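Local coordinates for early 35 kDa protein (Autographa californica nucleopolyhedrovirus, PDB 1P35), which inhibits host caspases and so blocks the apoptotic response of the infected insect cell, and also suppresses the antiviral RNA interference response, at residues 19-25 / 199-203; 30-36 / 158-164; 219-223 / 245-249. One frame throughout, in Å; residues are numbered along the deposited sequence.

Contact 1: 19-25 / 199-203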
ATOM      1  N   GLN A  19     -19.862   8.717 -11.960  1.00 34.82           N
ATOM      2  CA  GLN A  19     -21.253   9.165 -11.860  1.00 42.49           C
ATOM      3  C   GLN A  19     -21.603   8.839 -10.405  1.00 36.40           C
ATOM      4  O   GLN A  19     -21.247   7.771  -9.941  1.00 50.61           O
ATOM      5  CB  GLN A  19     -22.151   8.342 -12.809  1.00 34.61           C
ATOM      6  CG  GLN A  19     -23.539   8.963 -13.164  1.00 40.30           C
ATOM      7  CD  GLN A  19     -23.480  10.276 -14.053  1.00 61.79           C
ATOM      8  OE1 GLN A  19     -22.824  10.326 -15.106  1.00 58.84           O
ATOM      9  NE2 GLN A  19     -24.195  11.314 -13.623  1.00 53.07           N
ATOM     10  N   VAL A  20     -22.224   9.774  -9.683  1.00 47.66           N
ATOM     11  CA  VAL A  20     -22.637   9.548  -8.281  1.00 39.31           C
ATOM     12  C   VAL A  20     -24.120   9.155  -8.340  1.00 47.91           C
ATOM     13  O   VAL A  20     -24.545   8.235  -7.651  1.00 49.76           O
ATOM     14  CB  VAL A  20     -22.487  10.802  -7.443  1.00 24.06           C
ATOM     15  CG1 VAL A  20     -23.252  10.630  -6.113  1.00 28.00           C
ATOM     16  CG2 VAL A  20     -20.995  11.079  -7.165  1.00 18.95           C
ATOM     17  N   ASP A  21     -24.876   9.890  -9.164  1.00 40.99           N
ATOM     18  CA  ASP A  21     -26.292   9.634  -9.461  1.00 42.30           C
ATOM     19  C   ASP A  21     -26.630  10.281 -10.788  1.00 38.10           C
ATOM     20  O   ASP A  21     -25.776  10.912 -11.420  1.00 42.70           O
ATOM     21  CB  ASP A  21     -27.275  10.153  -8.388  1.00 39.98           C
ATOM     22  CG  ASP A  21     -27.219  11.662  -8.198  1.00 41.04           C
ATOM     23  OD1 ASP A  21     -27.179  12.422  -9.190  1.00 50.02           O
ATOM     24  OD2 ASP A  21     -27.239  12.081  -7.024  1.00 57.04           O
ATOM     25  N   LYS A  22     -27.892  10.162 -11.185  1.00 43.63           N
ATOM     26  CA  LYS A  22     -28.346  10.729 -12.444  1.00 48.78           C
ATOM     27  C   LYS A  22     -27.909  12.188 -12.712  1.00 46.88           C
ATOM     28  O   LYS A  22     -27.786  12.580 -13.873  1.00 63.14           O
ATOM     29  CB  LYS A  22     -29.889  10.581 -12.576  1.00 52.16           C
ATOM     30  CG  LYS A  22     -30.431  10.987 -13.952  1.00 65.42           C
ATOM     31  CD  LYS A  22     -31.911  10.647 -14.152  1.00 82.42           C
ATOM     32  CE  LYS A  22     -32.393  11.028 -15.570  1.00 90.32           C
ATOM     33  NZ  LYS A  22     -33.794  10.559 -15.894  1.00 87.75           N
ATOM     34  N   GLN A  23     -27.678  13.005 -11.682  1.00 48.42           N
ATOM     35  CA  GLN A  23     -27.253  14.383 -11.976  1.00 58.05           C
ATOM     36  C   GLN A  23     -26.050  14.861 -11.216  1.00 51.08           C
ATOM     37  O   GLN A  23     -25.838  16.056 -11.081  1.00 52.00           O
ATOM     38  CB  GLN A  23     -28.344  15.402 -11.726  1.00 56.88           C
ATOM     39  CG  GLN A  23     -28.852  15.482 -10.330  1.00 62.73           C
ATOM     40  CD  GLN A  23     -30.052  14.602 -10.177  1.00 62.50           C
ATOM     41  OE1 GLN A  23     -30.752  14.374 -11.142  1.00 45.04           O
ATOM     42  NE2 GLN A  23     -30.311  14.118  -8.969  1.00 70.43           N
ATOM     43  N   THR A  24     -25.263  13.918 -10.729  1.00 52.01           N
ATOM     44  CA  THR A  24     -24.089  14.265  -9.978  1.00 39.15           C
ATOM     45  C   THR A  24     -22.957  13.337 -10.363  1.00 37.15           C
ATOM     46  O   THR A  24     -23.181  12.140 -10.650  1.00 36.57           O
ATOM     47  CB  THR A  24     -24.346  14.111  -8.447  1.00 35.84           C
ATOM     48  OG1 THR A  24     -25.621  14.690  -8.094  1.00 41.31           O
ATOM     49  CG2 THR A  24     -23.208  14.769  -7.662  1.00 19.81           C
ATOM     50  N   ARG A  25     -21.743  13.880 -10.369  1.00 33.30           N
ATOM     51  CA  ARG A  25     -20.550  13.070 -10.643  1.00 29.96           C
ATOM     52  C   ARG A  25     -19.486  13.563  -9.670  1.00 35.82           C
ATOM     53  O   ARG A  25     -19.624  14.661  -9.104  1.00 29.99           O
ATOM     54  CB  ARG A  25     -20.058  13.204 -12.117  1.00 26.30           C
ATOM     55  CG  ARG A  25     -20.995  12.635 -13.174  1.00 32.97           C
ATOM     56  CD  ARG A  25     -20.403  12.765 -14.590  1.00 19.27           C
ATOM     57  NE  ARG A  25     -19.108  12.086 -14.702  1.00 29.85           N
ATOM     58  CZ  ARG A  25     -18.952  10.851 -15.188  1.00 39.09           C
ATOM     59  NH1 ARG A  25     -19.994  10.155 -15.614  1.00 32.94           N
ATOM     60  NH2 ARG A  25     -17.752  10.294 -15.242  1.00 26.29           N
ATOM     61  N   VAL A 199     -12.404   6.791 -15.499  1.00 27.58           N
ATOM     62  CA  VAL A 199     -13.659   7.579 -15.684  1.00 29.13           C
ATOM     63  C   VAL A 199     -14.760   6.612 -16.085  1.00 32.07           C
ATOM     64  O   VAL A 199     -14.600   5.909 -17.071  1.00 26.94           O
ATOM     65  CB  VAL A 199     -13.554   8.640 -16.812  1.00 30.56           C
ATOM     66  CG1 VAL A 199     -14.800   9.534 -16.780  1.00 30.51           C
ATOM     67  CG2 VAL A 199     -12.266   9.505 -16.661  1.00 24.20           C
ATOM     68  N   ASP A 200     -15.863   6.561 -15.324  1.00 26.01           N
ATOM     69  CA  ASP A 200     -16.940   5.616 -15.631  1.00 25.43           C
ATOM     70  C   ASP A 200     -18.181   6.285 -16.175  1.00 34.55           C
ATOM     71  O   ASP A 200     -18.258   7.500 -16.217  1.00 27.56           O
ATOM     72  CB  ASP A 200     -17.294   4.738 -14.421  1.00 24.63           C
ATOM     73  CG  ASP A 200     -18.004   5.488 -13.267  1.00 33.00           C
ATOM     74  OD1 ASP A 200     -18.741   6.453 -13.499  1.00 29.73           O
ATOM     75  OD2 ASP A 200     -17.852   5.036 -12.104  1.00 32.31           O
ATOM     76  N   SER A 201     -19.123   5.461 -16.631  1.00 37.15           N
ATOM     77  CA  SER A 201     -20.377   5.900 -17.219  1.00 43.21           C
ATOM     78  C   SER A 201     -20.139   6.838 -18.384  1.00 43.44           C
ATOM     79  O   SER A 201     -20.818   7.865 -18.504  1.00 45.47           O
ATOM     80  CB  SER A 201     -21.269   6.583 -16.179  1.00 33.20           C
ATOM     81  OG  SER A 201     -21.257   5.847 -14.965  1.00 47.46           O
ATOM     82  N   VAL A 202     -19.180   6.472 -19.240  1.00 49.14           N
ATOM     83  CA  VAL A 202     -18.847   7.293 -20.408  1.00 41.66           C
ATOM     84  C   VAL A 202     -18.880   6.576 -21.722  1.00 34.09           C
ATOM     85  O   VAL A 202     -18.625   5.409 -21.795  1.00 33.15           O
ATOM     86  CB  VAL A 202     -17.452   8.000 -20.276  1.00 34.47           C
ATOM     87  CG1 VAL A 202     -17.593   9.132 -19.289  1.00 28.13           C
ATOM     88  CG2 VAL A 202     -16.334   6.987 -19.790  1.00 13.99           C
ATOM     89  N   GLN A 203     -19.254   7.299 -22.758  1.00 36.86           N
ATOM     90  CA  GLN A 203     -19.306   6.754 -24.100  1.00 42.74           C
ATOM     91  C   GLN A 203     -17.922   6.774 -24.746  1.00 41.78           C
ATOM     92  O   GLN A 203     -17.090   7.641 -24.474  1.00 35.03           O
ATOM     93  CB  GLN A 203     -20.266   7.581 -24.962  1.00 51.23           C
ATOM     94  CG  GLN A 203     -21.745   7.431 -24.621  1.00 55.63           C
ATOM     95  CD  GLN A 203     -22.603   8.344 -25.476  1.00 85.62           C
ATOM     96  OE1 GLN A 203     -22.432   8.409 -26.699  1.00 86.28           O
ATOM     97  NE2 GLN A 203     -23.533   9.052 -24.841  1.00 85.92           N
TER
HETATM   98  O   HOH W   1     -19.974   5.281 -10.471  1.00 34.33           O
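R25 and Q19, two residues on the strands either side of a hairpin turn, take hold of the loop that follows strand 191-199 in a polar, partly buried contact. The hairpin joins strands 10-21 and 24-33 through a type I turn from D21 to T24, with a classic beta bulge where V20 and D21 both face T24. Strand 191-199 runs parallel to strand 10-21, and D200 still has a backbone bond to D17; beyond it side chains make the link, the D200 carboxylate to Q19 N and the R25 guanidinium to D200 O. This guanidinium meets the carbonyl oxygen end-on: NH2 of R25 donates to D200 O over 3.0 Å, lying in the carbonyl plane, while NH1 reaches the same oxygen at 3.2 Å with a more bent N-H. One backbone acceptor thus receives two N-H groups, and the charge of R25 has a further partner in D17, with which NH2 forms a salt bridge. R25 NH1 also donates to OE1 of Q19, coming from above that amide's plane, at 2.9 Å. The Q19 side chain starts out anti to its own nitrogen (chi1 -161°) and then turns at chi2 (68°), which lets NE2 turn back to D21 O over 2.7 Å; bonded at both ends, the amide is fixed in its rotation and links R25 to the turn. At the turn itself, D21 OD1 accepts from Q23 N in an Asx turn and from T24 OG1. D200 OD1 takes the amide hydrogen of Q19 on its syn lone pair and is also met by S201 OG from above the carboxylate plane. Its other oxygen, OD2, lies 2.7 Å from a water that donates both to it and to Q19 O.

Contact 2: 30-36 / 158-164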
ATOM      1  N   ILE A  30      -5.532  14.197  -7.823  1.00 31.15           N
ATOM      2  CA  ILE A  30      -4.353  14.085  -6.969  1.00 23.18           C
ATOM      3  C   ILE A  30      -3.094  14.351  -7.801  1.00 43.31           C
ATOM      4  O   ILE A  30      -2.957  13.859  -8.969  1.00 28.80           O
ATOM      5  CB  ILE A  30      -4.193  12.609  -6.428  1.00 28.50           C
ATOM      6  CG1 ILE A  30      -5.321  12.235  -5.507  1.00 20.79           C
ATOM      7  CG2 ILE A  30      -2.888  12.415  -5.664  1.00 27.97           C
ATOM      8  CD1 ILE A  30      -5.914  10.841  -5.931  1.00 23.09           C
ATOM      9  N   ASN A  31      -2.179  15.138  -7.235  1.00 23.50           N
ATOM     10  CA  ASN A  31      -0.903  15.340  -7.945  1.00 29.91           C
ATOM     11  C   ASN A  31       0.221  15.563  -6.952  1.00 34.81           C
ATOM     12  O   ASN A  31      -0.013  15.572  -5.742  1.00 40.30           O
ATOM     13  CB  ASN A  31      -0.956  16.500  -8.972  1.00 34.16           C
ATOM     14  CG  ASN A  31      -1.119  17.887  -8.344  1.00 26.16           C
ATOM     15  OD1 ASN A  31      -1.032  18.075  -7.120  1.00 30.37           O
ATOM     16  ND2 ASN A  31      -1.390  18.872  -9.201  1.00 17.28           N
ATOM     17  N   LYS A  32       1.438  15.713  -7.455  1.00 29.39           N
ATOM     18  CA  LYS A  32       2.574  15.950  -6.579  1.00 33.87           C
ATOM     19  C   LYS A  32       3.449  17.095  -7.013  1.00 28.92           C
ATOM     20  O   LYS A  32       4.147  17.013  -8.034  1.00 36.28           O
ATOM     21  CB  LYS A  32       3.388  14.669  -6.422  1.00 34.28           C
ATOM     22  CG  LYS A  32       4.497  14.744  -5.379  1.00 55.87           C
ATOM     23  CD  LYS A  32       5.118  13.372  -5.126  1.00 48.96           C
ATOM     24  CE  LYS A  32       4.040  12.379  -4.689  1.00 54.55           C
ATOM     25  NZ  LYS A  32       4.571  11.047  -4.354  1.00 33.80           N
ATOM     26  N   ILE A  33       3.429  18.166  -6.233  1.00 32.32           N
ATOM     27  CA  ILE A  33       4.227  19.377  -6.545  1.00 31.10           C
ATOM     28  C   ILE A  33       5.610  19.404  -5.887  1.00 40.76           C
ATOM     29  O   ILE A  33       5.756  19.155  -4.704  1.00 57.10           O
ATOM     30  CB  ILE A  33       3.409  20.658  -6.174  1.00 41.84           C
ATOM     31  CG1 ILE A  33       2.175  20.707  -7.084  1.00 35.28           C
ATOM     32  CG2 ILE A  33       4.276  21.949  -6.325  1.00 29.11           C
ATOM     33  CD1 ILE A  33       1.186  21.818  -6.807  1.00 53.53           C
ATOM     34  N   MET A  34       6.618  19.721  -6.687  1.00 40.51           N
ATOM     35  CA  MET A  34       8.025  19.738  -6.275  1.00 41.79           C
ATOM     36  C   MET A  34       8.699  20.975  -5.658  1.00 64.09           C
ATOM     37  O   MET A  34       9.787  20.839  -5.090  1.00 83.68           O
ATOM     38  CB  MET A  34       8.879  19.304  -7.461  1.00 49.19           C
ATOM     39  CG  MET A  34       8.928  17.811  -7.696  1.00 53.22           C
ATOM     40  SD  MET A  34       9.691  16.967  -6.299  1.00 61.62           S
ATOM     41  CE  MET A  34      11.335  17.900  -6.109  1.00 36.18           C
ATOM     42  N   ASN A  35       8.105  22.162  -5.753  1.00 55.48           N
ATOM     43  CA  ASN A  35       8.752  23.373  -5.197  1.00 62.85           C
ATOM     44  C   ASN A  35       8.807  23.534  -3.665  1.00 62.32           C
ATOM     45  O   ASN A  35       7.868  23.171  -2.953  1.00 49.33           O
ATOM     46  CB  ASN A  35       8.089  24.604  -5.798  1.00 62.41           C
ATOM     47  CG  ASN A  35       8.130  24.585  -7.298  1.00 64.93           C
ATOM     48  OD1 ASN A  35       7.699  23.608  -7.930  1.00 59.67           O
ATOM     49  ND2 ASN A  35       8.649  25.650  -7.890  1.00 66.75           N
ATOM     50  N   THR A  36       9.918  24.083  -3.168  1.00 71.95           N
ATOM     51  CA  THR A  36      10.100  24.309  -1.719  1.00 83.52           C
ATOM     52  C   THR A  36      10.094  25.789  -1.361  1.00 84.07           C
ATOM     53  O   THR A  36       9.705  26.159  -0.250  1.00 97.00           O
ATOM     54  CB  THR A  36      11.443  23.743  -1.149  1.00 72.38           C
ATOM     55  OG1 THR A  36      12.548  24.274  -1.891  1.00 63.37           O
ATOM     56  CG2 THR A  36      11.452  22.227  -1.155  1.00 45.77           C
ATOM     57  N   PHE A 158       3.201  23.693   2.486  1.00 58.61           N
ATOM     58  CA  PHE A 158       3.135  22.232   2.270  1.00 49.86           C
ATOM     59  C   PHE A 158       4.477  21.500   2.240  1.00 51.21           C
ATOM     60  O   PHE A 158       5.517  22.063   1.887  1.00 50.74           O
ATOM     61  CB  PHE A 158       2.348  21.914   0.973  1.00 51.13           C
ATOM     62  CG  PHE A 158       3.106  22.205  -0.314  1.00 41.17           C
ATOM     63  CD1 PHE A 158       3.081  23.467  -0.892  1.00 38.80           C
ATOM     64  CD2 PHE A 158       3.858  21.214  -0.928  1.00 45.98           C
ATOM     65  CE1 PHE A 158       3.785  23.738  -2.053  1.00 52.53           C
ATOM     66  CE2 PHE A 158       4.578  21.485  -2.113  1.00 42.07           C
ATOM     67  CZ  PHE A 158       4.540  22.737  -2.665  1.00 38.97           C
ATOM     68  N   GLU A 159       4.455  20.228   2.603  1.00 51.12           N
ATOM     69  CA  GLU A 159       5.687  19.471   2.578  1.00 49.81           C
ATOM     70  C   GLU A 159       5.960  18.831   1.200  1.00 63.17           C
ATOM     71  O   GLU A 159       5.137  18.083   0.644  1.00 73.17           O
ATOM     72  CB  GLU A 159       5.665  18.421   3.688  1.00 60.72           C
ATOM     73  CG  GLU A 159       6.763  18.621   4.722  1.00 68.52           C
ATOM     74  CD  GLU A 159       8.168  18.521   4.110  1.00100.00           C
ATOM     75  OE1 GLU A 159       8.280  18.275   2.879  1.00100.00           O
ATOM     76  OE2 GLU A 159       9.164  18.688   4.860  1.00100.00           O
ATOM     77  N   ASN A 160       7.126  19.171   0.662  1.00 60.21           N
ATOM     78  CA  ASN A 160       7.629  18.691  -0.623  1.00 51.80           C
ATOM     79  C   ASN A 160       7.139  17.288  -1.032  1.00 58.26           C
ATOM     80  O   ASN A 160       6.458  17.104  -2.045  1.00 67.54           O
ATOM     81  CB  ASN A 160       9.158  18.682  -0.553  1.00 58.11           C
ATOM     82  CG  ASN A 160       9.810  18.848  -1.915  1.00 74.11           C
ATOM     83  OD1 ASN A 160       9.585  19.834  -2.623  1.00 51.69           O
ATOM     84  ND2 ASN A 160      10.638  17.893  -2.279  1.00 93.24           N
ATOM     85  N   GLY A 161       7.490  16.293  -0.236  1.00 43.80           N
ATOM     86  CA  GLY A 161       7.093  14.943  -0.566  1.00 37.13           C
ATOM     87  C   GLY A 161       5.641  14.521  -0.439  1.00 44.88           C
ATOM     88  O   GLY A 161       5.359  13.358  -0.622  1.00 37.25           O
ATOM     89  N   SER A 162       4.733  15.433  -0.122  1.00 42.78           N
ATOM     90  CA  SER A 162       3.314  15.117  -0.026  1.00 41.05           C
ATOM     91  C   SER A 162       2.537  15.006  -1.348  1.00 34.12           C
ATOM     92  O   SER A 162       2.900  15.643  -2.327  1.00 57.59           O
ATOM     93  CB  SER A 162       2.571  16.219   0.776  1.00 34.85           C
ATOM     94  OG  SER A 162       2.856  16.174   2.149  1.00 53.06           O
ATOM     95  N   ASN A 163       1.466  14.199  -1.343  1.00 29.98           N
ATOM     96  CA  ASN A 163       0.526  14.181  -2.459  1.00 33.67           C
ATOM     97  C   ASN A 163      -0.401  15.351  -2.106  1.00 41.05           C
ATOM     98  O   ASN A 163      -0.726  15.545  -0.894  1.00 32.74           O
ATOM     99  CB  ASN A 163      -0.338  12.920  -2.493  1.00 36.01           C
ATOM    100  CG  ASN A 163       0.406  11.709  -3.057  1.00 40.88           C
ATOM    101  OD1 ASN A 163       0.939  11.746  -4.158  1.00 48.76           O
ATOM    102  ND2 ASN A 163       0.422  10.639  -2.299  1.00 42.03           N
ATOM    103  N   GLN A 164      -0.803  16.135  -3.121  1.00 39.15           N
ATOM    104  CA  GLN A 164      -1.711  17.262  -2.917  1.00 26.91           C
ATOM    105  C   GLN A 164      -3.004  16.705  -3.465  1.00 28.60           C
ATOM    106  O   GLN A 164      -3.030  16.275  -4.608  1.00 27.78           O
ATOM    107  CB  GLN A 164      -1.303  18.489  -3.708  1.00 23.12           C
ATOM    108  CG  GLN A 164       0.201  18.711  -3.799  1.00 29.08           C
ATOM    109  CD  GLN A 164       0.862  18.703  -2.472  1.00 54.96           C
ATOM    110  OE1 GLN A 164       0.239  19.026  -1.454  1.00 60.13           O
ATOM    111  NE2 GLN A 164       2.146  18.358  -2.458  1.00 52.28           N
TER
HETATM  112  O   HOH W   2       6.669  11.475  -2.664  1.00 39.44           O
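Strand 24-33 and the start of strand 164-170 meet as antiparallel neighbours at N31 and Q164, a hydrogen-bonded pair whose two nearly straight bonds run from N31 N to Q164 O (3.0 Å) and from Q164 N to N31 O (2.8 Å). Beyond this pair the loop 158-163 runs beside the strand end through side-chain contacts, several of them to backbone carbonyls. N31 and Q164 lie on one face of the sheet, where OD1 of N31 rests 3.4 Å from CB of Q164 and is hydrogen-bonded to Y100 OH. K32, extended as far as CD and then bent at chi3 (-57°), crosses N163 at a slant, bringing its CE to 3.2 Å from N163 OD1, an oxygen with a weak hydrogen bond from R63 NE. The K32 ammonium group donates to a water that in turn donates to the carbonyl oxygen of G161. Farther along, the ring of F158 meets the end of the strand: its CZ touches CG2 of I33 at 3.8 Å, the two side chains crossing at about a right angle, and I33 O lies at the ring edge. The two backbone bonds therefore set the register at N31 and Q164, while past them one water bridge from K32 and an aromatic ring packed on a methyl and carbonyl oxygens hold the loop.

Contact 3: 219-223 / 245-249; sequences PSSFK and LEFTT
With chi1 at -76° and further bends at chi2 and chi3, the side chain of K223 folds over the F247 ring, whose own CG sits between its backbone nitrogen and carbonyl carbon (chi1 56°). The result is a CH-pi contact between the loop that follows helix 206-215 and strand 238-249, which pairs antiparallel with 227-234 and 259-271: K223 CG stands 4.1 Å from the centroid of the F247 ring, nearly on its normal. The loop is shaped by an ST turn, in which S220 OG accepts from F222 N at 2.8 Å; the same hydroxyl and that of S221 are hydrogen-bonded to E226. No hydrogen bond joins the two segments, and the contact is made by van der Waals and CH-pi packing. S221 presents CB to L245 CD2 at 3.4 Å, a tight approach, while its OG comes obliquely to the F247 ring, 3.7 Å from CE2. F247 is also stacked with W261 of strand 259-271. Past the ring, the lysine crosses T249 at about a right angle. T249 OG1 is hydrogen-bonded to W261 NE1, and its methyl CG2 lies 3.4 Å from K223 NZ.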
ATOM      1  N   PRO A 219       8.794   7.384 -24.246  1.00 38.50           N
ATOM      2  CA  PRO A 219      10.145   7.362 -23.658  1.00 40.68           C
ATOM      3  C   PRO A 219      10.950   6.343 -24.465  1.00 36.04           C
ATOM      4  O   PRO A 219      10.363   5.358 -24.945  1.00 36.78           O
ATOM      5  CB  PRO A 219       9.899   6.797 -22.238  1.00 25.48           C
ATOM      6  CG  PRO A 219       8.501   7.206 -21.967  1.00 39.87           C
ATOM      7  CD  PRO A 219       7.844   6.821 -23.273  1.00 32.31           C
ATOM      8  N   SER A 220      12.258   6.556 -24.617  1.00 44.66           N
ATOM      9  CA  SER A 220      13.135   5.607 -25.346  1.00 58.23           C
ATOM     10  C   SER A 220      13.791   4.606 -24.392  1.00 61.14           C
ATOM     11  O   SER A 220      14.128   4.955 -23.261  1.00 72.31           O
ATOM     12  CB  SER A 220      14.259   6.334 -26.085  1.00 65.73           C
ATOM     13  OG  SER A 220      15.271   5.413 -26.499  1.00 58.24           O
ATOM     14  N   SER A 221      13.967   3.361 -24.840  1.00 72.11           N
ATOM     15  CA  SER A 221      14.594   2.331 -23.999  1.00 71.38           C
ATOM     16  C   SER A 221      16.061   2.307 -24.358  1.00 79.16           C
ATOM     17  O   SER A 221      16.834   1.534 -23.802  1.00 98.76           O
ATOM     18  CB  SER A 221      14.027   0.935 -24.267  1.00 65.77           C
ATOM     19  OG  SER A 221      14.513   0.430 -25.508  1.00 69.51           O
ATOM     20  N   PHE A 222      16.421   3.147 -25.321  1.00 87.80           N
ATOM     21  CA  PHE A 222      17.796   3.276 -25.790  1.00 92.72           C
ATOM     22  C   PHE A 222      18.441   2.022 -26.410  1.00 92.68           C
ATOM     23  O   PHE A 222      19.661   1.974 -26.593  1.00100.00           O
ATOM     24  CB  PHE A 222      18.655   3.850 -24.652  1.00 83.93           C
ATOM     25  CG  PHE A 222      18.199   5.214 -24.199  1.00 86.79           C
ATOM     26  CD1 PHE A 222      18.043   6.255 -25.132  1.00 93.52           C
ATOM     27  CD2 PHE A 222      17.867   5.454 -22.863  1.00 81.48           C
ATOM     28  CE1 PHE A 222      17.559   7.514 -24.743  1.00 88.66           C
ATOM     29  CE2 PHE A 222      17.381   6.714 -22.461  1.00 97.60           C
ATOM     30  CZ  PHE A 222      17.226   7.744 -23.405  1.00 95.04           C
ATOM     31  N   LYS A 223      17.621   1.016 -26.726  1.00 84.56           N
ATOM     32  CA  LYS A 223      18.110  -0.194 -27.378  1.00 70.79           C
ATOM     33  C   LYS A 223      18.270   0.221 -28.832  1.00 76.98           C
ATOM     34  O   LYS A 223      17.610   1.148 -29.301  1.00 70.45           O
ATOM     35  CB  LYS A 223      17.097  -1.348 -27.256  1.00 64.23           C
ATOM     36  CG  LYS A 223      17.038  -2.041 -25.877  1.00 48.10           C
ATOM     37  CD  LYS A 223      18.158  -3.079 -25.704  1.00 63.89           C
ATOM     38  CE  LYS A 223      18.007  -4.228 -26.722  1.00 86.69           C
ATOM     39  NZ  LYS A 223      19.138  -5.207 -26.698  1.00 91.01           N
ATOM     40  N   LEU A 245       6.349   0.688 -27.008  1.00 29.73           N
ATOM     41  CA  LEU A 245       7.732   0.697 -27.403  1.00 31.82           C
ATOM     42  C   LEU A 245       8.040  -0.773 -27.550  1.00 35.44           C
ATOM     43  O   LEU A 245       7.759  -1.570 -26.626  1.00 28.70           O
ATOM     44  CB  LEU A 245       8.612   1.287 -26.314  1.00 37.13           C
ATOM     45  CG  LEU A 245      10.091   1.287 -26.706  1.00 37.84           C
ATOM     46  CD1 LEU A 245      10.373   2.323 -27.842  1.00 21.27           C
ATOM     47  CD2 LEU A 245      10.894   1.648 -25.503  1.00 37.96           C
ATOM     48  N   GLU A 246       8.622  -1.132 -28.690  1.00 32.91           N
ATOM     49  CA  GLU A 246       8.923  -2.529 -28.958  1.00 24.21           C
ATOM     50  C   GLU A 246      10.310  -2.746 -29.521  1.00 28.98           C
ATOM     51  O   GLU A 246      10.857  -1.909 -30.207  1.00 34.52           O
ATOM     52  CB  GLU A 246       7.889  -3.109 -29.928  1.00 26.86           C
ATOM     53  CG  GLU A 246       6.485  -2.957 -29.441  1.00 29.83           C
ATOM     54  CD  GLU A 246       5.525  -3.814 -30.212  1.00 30.19           C
ATOM     55  OE1 GLU A 246       6.004  -4.748 -30.827  1.00 43.87           O
ATOM     56  OE2 GLU A 246       4.304  -3.574 -30.181  1.00 44.14           O
ATOM     57  N   PHE A 247      10.888  -3.881 -29.183  1.00 34.85           N
ATOM     58  CA  PHE A 247      12.187  -4.214 -29.671  1.00 43.07           C
ATOM     59  C   PHE A 247      12.425  -5.690 -29.445  1.00 47.20           C
ATOM     60  O   PHE A 247      11.559  -6.381 -28.899  1.00 45.00           O
ATOM     61  CB  PHE A 247      13.280  -3.377 -29.010  1.00 34.67           C
ATOM     62  CG  PHE A 247      13.287  -3.457 -27.537  1.00 41.13           C
ATOM     63  CD1 PHE A 247      13.982  -4.473 -26.899  1.00 37.67           C
ATOM     64  CD2 PHE A 247      12.554  -2.549 -26.773  1.00 36.62           C
ATOM     65  CE1 PHE A 247      13.944  -4.592 -25.509  1.00 42.26           C
ATOM     66  CE2 PHE A 247      12.517  -2.663 -25.399  1.00 45.86           C
ATOM     67  CZ  PHE A 247      13.223  -3.704 -24.763  1.00 30.72           C
ATOM     68  N   THR A 248      13.592  -6.161 -29.889  1.00 51.73           N
ATOM     69  CA  THR A 248      13.969  -7.563 -29.774  1.00 52.34           C
ATOM     70  C   THR A 248      15.335  -7.857 -29.114  1.00 51.06           C
ATOM     71  O   THR A 248      16.269  -7.069 -29.211  1.00 61.24           O
ATOM     72  CB  THR A 248      13.922  -8.219 -31.176  1.00 58.65           C
ATOM     73  OG1 THR A 248      12.552  -8.395 -31.590  1.00 47.71           O
ATOM     74  CG2 THR A 248      14.612  -9.549 -31.157  1.00 63.71           C
ATOM     75  N   THR A 249      15.411  -8.978 -28.396  1.00 47.17           N
ATOM     76  CA  THR A 249      16.661  -9.445 -27.764  1.00 56.70           C
ATOM     77  C   THR A 249      16.736 -10.974 -27.914  1.00 55.13           C
ATOM     78  O   THR A 249      15.715 -11.660 -27.820  1.00 46.85           O
ATOM     79  CB  THR A 249      16.763  -9.097 -26.256  1.00 45.21           C
ATOM     80  OG1 THR A 249      15.677  -9.704 -25.555  1.00 44.77           O
ATOM     81  CG2 THR A 249      16.775  -7.591 -26.055  1.00 40.85           C
TER

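From the N terminus, the chain passes through the hairpin of strands 10-21 and 24-33, where contact 1 opens at the turn and contact 2 farther along the second strand. Contact 2 closes first, tying the end of strand 24-33 to the loop before strand 164-170. Contact 1 closes after strand 191-199, tying the hairpin turn to the loop that leads to helix 206-215, so the loop of contact 2 is nested within that of contact 1. Their centres lie about 29 Å apart, though they share strand 24-33. Contact 3 follows in series, across the chain's centre from contact 1, and ties the segment after helix 206-215 to strand 238-249.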